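Adhesion and penetration protein autotransporter (Haemophilus influenzae, PDB 3SYJ) promotes bacterial aggregation, host-cell adherence and invasion as a self-associating autotransporter, whose surface passenger domain, the part present here, also carries a probable serine protease. Local coordinates at residues A[7-10]-A[11-15]; A[616-619]-A[620-623]; A[869-872]-A[873-876]. One frame throughout, in Å; residues are numbered along the deposited sequence.

Contact 1 (A[7-10]-A[11-15]); sequences IDYQ and YYRDF
With CG swung anti to the backbone N (chi1 -162°) and the chain then bent at chi2 (66°), the side chain of Q10 curls along the helix toward D14, one turn on. Q10 NE2 donates to D14 OD1 at 2.9 Å in a fairly straight bond (164° at the hydrogen). The acceptor lies in the plane of the Q10 amide, whereas the amide nitrogen meets the carboxylate from above its plane, so the two flat groups are steeply turned against each other. The bent glutamine also brings CG to 3.6 Å from D14 OD2. Glutamine suits this place because its neutral amide can serve a buried aspartate and still reach further: NE2 donates to A597 O as well, while D14 receives A597 N on OD1 and H596 ND1 on OD2.

Beneath these side chains runs the opening of helix 9-17, in the N-terminal peptidase S6 domain, with the i to i+4 bonds R13 N to Y9 O at 3.2 Å and D14 N to Q10 O at 2.8 Å. Just ahead of them, D8 O accepts Y11 N and lies at the edge of the Y11 ring, in its plane.

The apolar side is built round I7, whose CG2 branch meets Y11 CD2 at 3.4 Å and lies 4.1 Å from Y12 CE2, the isoleucine crossing both tyrosines at about a right angle. One methyl thus meets both rings, while the other branch reaches toward Y12 OH through CD1. On Y9, CD2 rests 4.2 Å from R13 CG, while the phenol OH reaches Y177 OH and the ring meets W161 edge-to-face.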
loop_
_atom_site.group_PDB
_atom_site.type_symbol
_atom_site.label_atom_id
_atom_site.label_comp_id
_atom_site.label_asym_id
_atom_site.label_seq_id
_atom_site.Cartn_x
_atom_site.Cartn_y
_atom_site.Cartn_z
ATOM N N ILE A 7 48.700 -1.142 -37.420
ATOM C CA ILE A 7 47.902 -1.242 -36.200
ATOM C C ILE A 7 48.089 0.035 -35.375
ATOM O O ILE A 7 49.206 0.559 -35.293
ATOM C CB ILE A 7 48.321 -2.475 -35.378
ATOM C CG1 ILE A 7 47.864 -3.756 -36.076
ATOM C CG2 ILE A 7 47.763 -2.417 -33.958
ATOM C CD1 ILE A 7 48.527 -4.999 -35.542
ATOM N N ASP A 8 47.000 0.546 -34.795
ATOM C CA ASP A 8 47.055 1.755 -33.968
ATOM C C ASP A 8 48.214 1.686 -32.997
ATOM O O ASP A 8 48.385 0.688 -32.297
ATOM C CB ASP A 8 45.775 1.932 -33.158
ATOM C CG ASP A 8 44.609 2.379 -34.001
ATOM O OD1 ASP A 8 44.833 2.914 -35.105
ATOM O OD2 ASP A 8 43.461 2.196 -33.556
ATOM N N TYR A 9 49.007 2.749 -32.955
ATOM C CA TYR A 9 50.134 2.827 -32.037
ATOM C C TYR A 9 49.632 2.706 -30.607
ATOM O O TYR A 9 50.340 2.203 -29.740
ATOM C CB TYR A 9 50.871 4.154 -32.214
ATOM C CG TYR A 9 52.318 4.142 -31.771
ATOM C CD1 TYR A 9 53.182 3.122 -32.153
ATOM C CD2 TYR A 9 52.830 5.172 -31.002
ATOM C CE1 TYR A 9 54.521 3.127 -31.759
ATOM C CE2 TYR A 9 54.159 5.186 -30.605
ATOM C CZ TYR A 9 54.996 4.169 -30.983
ATOM O OH TYR A 9 56.305 4.205 -30.574
ATOM N N GLN A 10 48.400 3.155 -30.366
ATOM C CA GLN A 10 47.837 3.132 -29.019
ATOM C C GLN A 10 47.899 1.751 -28.366
ATOM O O GLN A 10 48.127 1.648 -27.159
ATOM C CB GLN A 10 46.407 3.664 -28.999
ATOM C CG GLN A 10 45.940 4.065 -27.604
ATOM C CD GLN A 10 46.717 5.256 -27.038
ATOM O OE1 GLN A 10 46.984 6.229 -27.745
ATOM N NE2 GLN A 10 47.070 5.184 -25.756
ATOM N N TYR A 11 47.706 0.694 -29.155
ATOM C CA TYR A 11 47.770 -0.666 -28.611
ATOM C C TYR A 11 49.091 -0.904 -27.897
ATOM O O TYR A 11 49.134 -1.387 -26.776
ATOM C CB TYR A 11 47.618 -1.711 -29.715
ATOM C CG TYR A 11 46.198 -1.974 -30.147
ATOM C CD1 TYR A 11 45.346 -2.752 -29.367
ATOM C CD2 TYR A 11 45.717 -1.471 -31.349
ATOM C CE1 TYR A 11 44.040 -3.003 -29.775
ATOM C CE2 TYR A 11 44.426 -1.715 -31.764
ATOM C CZ TYR A 11 43.593 -2.478 -30.980
ATOM O OH TYR A 11 42.312 -2.712 -31.410
ATOM N N TYR A 12 50.175 -0.557 -28.561
ATOM C CA TYR A 12 51.492 -0.803 -28.020
ATOM C C TYR A 12 51.789 0.078 -26.813
ATOM O O TYR A 12 52.561 -0.294 -25.934
ATOM C CB TYR A 12 52.523 -0.546 -29.107
ATOM C CG TYR A 12 52.357 -1.400 -30.343
ATOM C CD1 TYR A 12 52.894 -2.684 -30.407
ATOM C CD2 TYR A 12 51.680 -0.918 -31.454
ATOM C CE1 TYR A 12 52.757 -3.464 -31.547
ATOM C CE2 TYR A 12 51.539 -1.686 -32.598
ATOM C CZ TYR A 12 52.077 -2.958 -32.640
ATOM O OH TYR A 12 51.932 -3.716 -33.782
ATOM N N ARG A 13 51.203 1.264 -26.787
ATOM C CA ARG A 13 51.406 2.160 -25.660
ATOM C C ARG A 13 50.599 1.668 -24.460
ATOM O O ARG A 13 51.125 1.569 -23.358
ATOM C CB ARG A 13 51.014 3.592 -26.024
ATOM C CG ARG A 13 51.925 4.263 -27.049
ATOM C CD ARG A 13 53.343 4.438 -26.539
ATOM N NE ARG A 13 53.367 4.738 -25.113
ATOM C CZ ARG A 13 53.070 5.921 -24.595
ATOM N NH1 ARG A 13 52.739 6.902 -25.415
ATOM N NH2 ARG A 13 53.091 6.121 -23.279
ATOM N N ASP A 14 49.327 1.350 -24.684
ATOM C CA ASP A 14 48.462 0.854 -23.614
ATOM C C ASP A 14 49.029 -0.432 -23.016
ATOM O O ASP A 14 49.026 -0.621 -21.794
ATOM C CB ASP A 14 47.032 0.627 -24.123
ATOM C CG ASP A 14 46.243 1.930 -24.270
ATOM O OD1 ASP A 14 46.756 2.987 -23.834
ATOM O OD2 ASP A 14 45.115 1.896 -24.816
ATOM N N PHE A 15 49.517 -1.306 -23.889
ATOM C CA PHE A 15 50.117 -2.577 -23.491
ATOM C C PHE A 15 51.205 -2.330 -22.442
ATOM O O PHE A 15 51.204 -2.950 -21.380
ATOM C CB PHE A 15 50.705 -3.295 -24.720
ATOM C CG PHE A 15 50.784 -4.794 -24.584
ATOM C CD1 PHE A 15 49.710 -5.594 -24.943
ATOM C CD2 PHE A 15 51.937 -5.405 -24.110
ATOM C CE1 PHE A 15 49.780 -6.974 -24.830
ATOM C CE2 PHE A 15 52.015 -6.785 -23.992
ATOM C CZ PHE A 15 50.936 -7.572 -24.355
#

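Contact 2 (A[616-619]-A[620-623]); sequences IVWD and HDWI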
loop_
_atom_site.group_PDB
_atom_site.type_symbol
_atom_site.label_atom_id
_atom_site.label_comp_id
_atom_site.label_asym_id
_atom_site.label_seq_id
_atom_site.Cartn_x
_atom_site.Cartn_y
_atom_site.Cartn_z
ATOM N N ILE A 616 45.555 11.061 -23.894
ATOM C CA ILE A 616 44.628 10.309 -24.712
ATOM C C ILE A 616 43.368 9.972 -23.922
ATOM O O ILE A 616 43.387 9.135 -23.030
ATOM C CB ILE A 616 45.303 9.041 -25.248
ATOM C CG1 ILE A 616 46.483 9.434 -26.136
ATOM C CG2 ILE A 616 44.314 8.185 -26.015
ATOM C CD1 ILE A 616 46.088 10.354 -27.283
ATOM N N VAL A 617 42.267 10.632 -24.257
ATOM C CA VAL A 617 41.004 10.387 -23.579
ATOM C C VAL A 617 39.896 10.175 -24.603
ATOM O O VAL A 617 39.670 11.047 -25.436
ATOM C CB VAL A 617 40.636 11.582 -22.704
ATOM C CG1 VAL A 617 39.240 11.409 -22.137
ATOM C CG2 VAL A 617 41.667 11.754 -21.594
ATOM N N TRP A 618 39.214 9.026 -24.554
ATOM C CA TRP A 618 38.130 8.739 -25.505
ATOM C C TRP A 618 36.761 8.967 -24.879
ATOM O O TRP A 618 36.418 8.343 -23.876
ATOM C CB TRP A 618 38.205 7.309 -26.057
ATOM C CG TRP A 618 39.502 6.962 -26.735
ATOM C CD1 TRP A 618 40.430 7.834 -27.229
ATOM C CD2 TRP A 618 40.001 5.645 -27.016
ATOM N NE1 TRP A 618 41.480 7.144 -27.784
ATOM C CE2 TRP A 618 41.243 5.799 -27.667
ATOM C CE3 TRP A 618 39.523 4.352 -26.778
ATOM C CZ2 TRP A 618 42.015 4.710 -28.079
ATOM C CZ3 TRP A 618 40.293 3.269 -27.189
ATOM C CH2 TRP A 618 41.524 3.457 -27.832
ATOM N N ASP A 619 35.978 9.846 -25.493
ATOM C CA ASP A 619 34.700 10.292 -24.936
ATOM C C ASP A 619 33.646 9.179 -24.846
ATOM O O ASP A 619 32.697 9.281 -24.070
ATOM C CB ASP A 619 34.164 11.478 -25.761
ATOM C CG ASP A 619 33.348 12.460 -24.932
ATOM O OD1 ASP A 619 33.510 12.499 -23.690
ATOM O OD2 ASP A 619 32.553 13.211 -25.535
ATOM N N HIS A 620 33.807 8.126 -25.645
ATOM C CA HIS A 620 32.880 6.994 -25.638
ATOM C C HIS A 620 33.397 5.834 -24.792
ATOM O O HIS A 620 32.737 4.802 -24.665
ATOM C CB HIS A 620 32.661 6.486 -27.060
ATOM C CG HIS A 620 33.867 5.823 -27.650
ATOM N ND1 HIS A 620 34.820 6.515 -28.368
ATOM C CD2 HIS A 620 34.286 4.535 -27.614
ATOM C CE1 HIS A 620 35.771 5.682 -28.752
ATOM N NE2 HIS A 620 35.472 4.475 -28.305
ATOM N N ASP A 621 34.589 5.994 -24.232
ATOM C CA ASP A 621 35.245 4.916 -23.502
ATOM C C ASP A 621 35.494 5.349 -22.055
ATOM O O ASP A 621 36.570 5.856 -21.715
ATOM C CB ASP A 621 36.556 4.548 -24.207
ATOM C CG ASP A 621 37.329 3.470 -23.487
ATOM O OD1 ASP A 621 36.742 2.781 -22.636
ATOM O OD2 ASP A 621 38.531 3.305 -23.774
ATOM N N TRP A 622 34.473 5.164 -21.218
ATOM C CA TRP A 622 34.515 5.531 -19.802
ATOM C C TRP A 622 34.276 4.321 -18.908
ATOM O O TRP A 622 33.654 3.344 -19.326
ATOM C CB TRP A 622 33.443 6.580 -19.492
ATOM C CG TRP A 622 33.867 7.980 -19.779
ATOM C CD1 TRP A 622 34.480 8.437 -20.913
ATOM C CD2 TRP A 622 33.694 9.121 -18.926
ATOM N NE1 TRP A 622 34.711 9.786 -20.807
ATOM C CE2 TRP A 622 34.238 10.230 -19.600
ATOM C CE3 TRP A 622 33.142 9.308 -17.652
ATOM C CZ2 TRP A 622 34.238 11.513 -19.050
ATOM C CZ3 TRP A 622 33.146 10.579 -17.108
ATOM C CH2 TRP A 622 33.689 11.666 -17.807
ATOM N N ILE A 623 34.769 4.403 -17.674
ATOM C CA ILE A 623 34.511 3.392 -16.655
ATOM C C ILE A 623 33.224 3.716 -15.901
ATOM O O ILE A 623 33.021 4.853 -15.461
ATOM C CB ILE A 623 35.670 3.317 -15.637
ATOM C CG1 ILE A 623 37.004 3.117 -16.371
ATOM C CG2 ILE A 623 35.412 2.211 -14.627
ATOM C CD1 ILE A 623 38.223 3.014 -15.471
HETATM O O HOH W 1 39.014 7.222 -22.352
HETATM O O HOH W 2 35.734 12.261 -22.280
#
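H620 and D621 close in on CB of W618 from across the turn. In H620, CG sits between the backbone N and the carbonyl carbon (chi1 69°); this folds the imidazole back so that CE1 is 4.0 Å from W618 CB, while D621 CB lies over one face near the ring's rim. The imidazole and the five-membered ring of W618 are nearly parallel (11°), but offset so much that little of one covers the other. D621 has CG anti to the backbone N (chi1 178°), which takes the carboxylate to the indole, OD2 3.3 Å from W618 CE3; OD1 is hydrogen-bonded to T594 OG1 and OD2 to H596 NE2. D621 N donates to W618 O at 3.0 Å, closing a type I turn that leads from the loop after helix 603-609 into strand 622-629 of the second beta-solenoid repeat region.

The carboxylate of D619 runs alongside the W622 indole. A water in the indole plane accepts from W622 NE1 at 3.1 Å and donates to D619 OD1 at 2.6 Å. OD1 also forms a salt bridge with R643, itself a cation-pi partner of W622. That positive charge, with the water's proton, would be expected to favour the ionised carboxylate of D619 at this surface turn.

Contact 3 (A[869-872]-A[873-876]); sequences SSLF and GYKS
A carbonyl oxygen hangs over the middle of an aromatic ring: L871 O stands 3.3 Å above the plane of Y874, over its centre. The tyrosine gets there through its backbone, which adopts a left-handed conformation (phi/psi 52°/48°). The same oxygen also receives a weak bond from Y874 N at 3.1 Å, and L871 CD2 comes within 4.4 Å of Y874 CE1. Beyond the ring, the phenol OH bonds Y937 OH and backbone atoms of T902 and E904, so a tyrosine supplies both a flat surface and a distant polar anchor.

S870 and K875 are the hydrogen-bonded pair that closes the loop. S870 N gives to K875 O at 2.8 Å, and K875 N returns a bond to S870 O at 3.1 Å. The next pair, S869 and S876, is non-hydrogen-bonded and unusually tight, CB to CB 3.4 Å. Small serine side chains suit so close a pair; on that face both pack on L906, and S869 OG is held by N895 OD1. Because Y874 and K875 both face S870, with Y874 in the left-handed position where glycine is usual, the turn carries a G1 beta bulge, common in beta hairpins, here joining strands 862-870 and 875-881 in the pertactin-like region.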
loop_
_atom_site.group_PDB
_atom_site.type_symbol
_atom_site.label_atom_id
_atom_site.label_comp_id
_atom_site.label_asym_id
_atom_site.label_seq_id
_atom_site.Cartn_x
_atom_site.Cartn_y
_atom_site.Cartn_z
ATOM N N SER A 869 -19.080 5.526 -22.501
ATOM C CA SER A 869 -20.457 5.445 -22.028
ATOM C C SER A 869 -21.186 4.196 -22.515
ATOM O O SER A 869 -20.759 3.536 -23.461
ATOM C CB SER A 869 -21.235 6.683 -22.474
ATOM O OG SER A 869 -21.485 6.641 -23.871
ATOM N N SER A 870 -22.290 3.889 -21.839
ATOM C CA SER A 870 -23.244 2.888 -22.294
ATOM C C SER A 870 -24.630 3.505 -22.277
ATOM O O SER A 870 -25.316 3.467 -21.257
ATOM C CB SER A 870 -23.230 1.651 -21.396
ATOM O OG SER A 870 -24.230 0.729 -21.801
ATOM N N LEU A 871 -25.034 4.086 -23.402
ATOM C CA LEU A 871 -26.334 4.736 -23.497
ATOM C C LEU A 871 -27.455 3.752 -23.196
ATOM O O LEU A 871 -28.531 4.151 -22.745
ATOM C CB LEU A 871 -26.531 5.374 -24.878
ATOM C CG LEU A 871 -25.849 6.732 -25.085
ATOM C CD1 LEU A 871 -25.988 7.212 -26.522
ATOM C CD2 LEU A 871 -26.415 7.767 -24.123
ATOM N N PHE A 872 -27.188 2.469 -23.431
ATOM C CA PHE A 872 -28.173 1.427 -23.169
ATOM C C PHE A 872 -28.575 1.356 -21.697
ATOM O O PHE A 872 -29.751 1.194 -21.377
ATOM C CB PHE A 872 -27.679 0.058 -23.637
ATOM C CG PHE A 872 -28.661 -1.047 -23.377
ATOM C CD1 PHE A 872 -29.598 -1.402 -24.335
ATOM C CD2 PHE A 872 -28.666 -1.714 -22.163
ATOM C CE1 PHE A 872 -30.511 -2.411 -24.092
ATOM C CE2 PHE A 872 -29.576 -2.721 -21.915
ATOM C CZ PHE A 872 -30.499 -3.072 -22.880
ATOM N N GLY A 873 -27.596 1.459 -20.803
ATOM C CA GLY A 873 -27.875 1.460 -19.376
ATOM C C GLY A 873 -27.954 2.874 -18.831
ATOM O O GLY A 873 -28.213 3.085 -17.643
ATOM N N TYR A 874 -27.742 3.841 -19.719
ATOM C CA TYR A 874 -27.597 5.250 -19.346
ATOM C C TYR A 874 -26.538 5.470 -18.256
ATOM O O TYR A 874 -26.769 6.172 -17.269
ATOM C CB TYR A 874 -28.949 5.874 -18.984
ATOM C CG TYR A 874 -29.798 6.178 -20.201
ATOM C CD1 TYR A 874 -29.589 7.333 -20.946
ATOM C CD2 TYR A 874 -30.796 5.303 -20.618
ATOM C CE1 TYR A 874 -30.357 7.616 -22.068
ATOM C CE2 TYR A 874 -31.570 5.575 -21.740
ATOM C CZ TYR A 874 -31.346 6.733 -22.463
ATOM O OH TYR A 874 -32.107 7.018 -23.579
ATOM N N LYS A 875 -25.372 4.862 -18.469
ATOM C CA LYS A 875 -24.222 5.002 -17.585
ATOM C C LYS A 875 -23.056 5.578 -18.376
ATOM O O LYS A 875 -23.012 5.450 -19.600
ATOM C CB LYS A 875 -23.813 3.636 -17.030
ATOM C CG LYS A 875 -24.877 2.937 -16.194
ATOM C CD LYS A 875 -24.593 1.444 -16.076
ATOM C CE LYS A 875 -23.327 1.163 -15.272
ATOM N NZ LYS A 875 -23.529 1.303 -13.799
ATOM N N SER A 876 -22.109 6.202 -17.678
ATOM C CA SER A 876 -20.910 6.734 -18.323
ATOM C C SER A 876 -19.884 7.268 -17.328
ATOM O O SER A 876 -20.141 7.343 -16.122
ATOM C CB SER A 876 -21.278 7.854 -19.294
ATOM O OG SER A 876 -21.440 9.078 -18.607
#

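From the N terminus, contact 1 comes first, closing the opening turn of helix 9-17 in the protease domain. Some 600 residues later contact 2 closes the beta turn that leads into strand 622-629 of the second beta-solenoid repeat region, and contact 3 closes a hairpin loop near the C-terminal end of the modelled chain. They follow in series; none nests in or crosses another. Contacts 1 and 2 nevertheless meet in space: Q10 packs on I616 and W618, and H596 is a partner shared by both contacts, tying the protease domain to the solenoid. Contact 3 stands apart, its nearest atoms about 52 Å from contact 2.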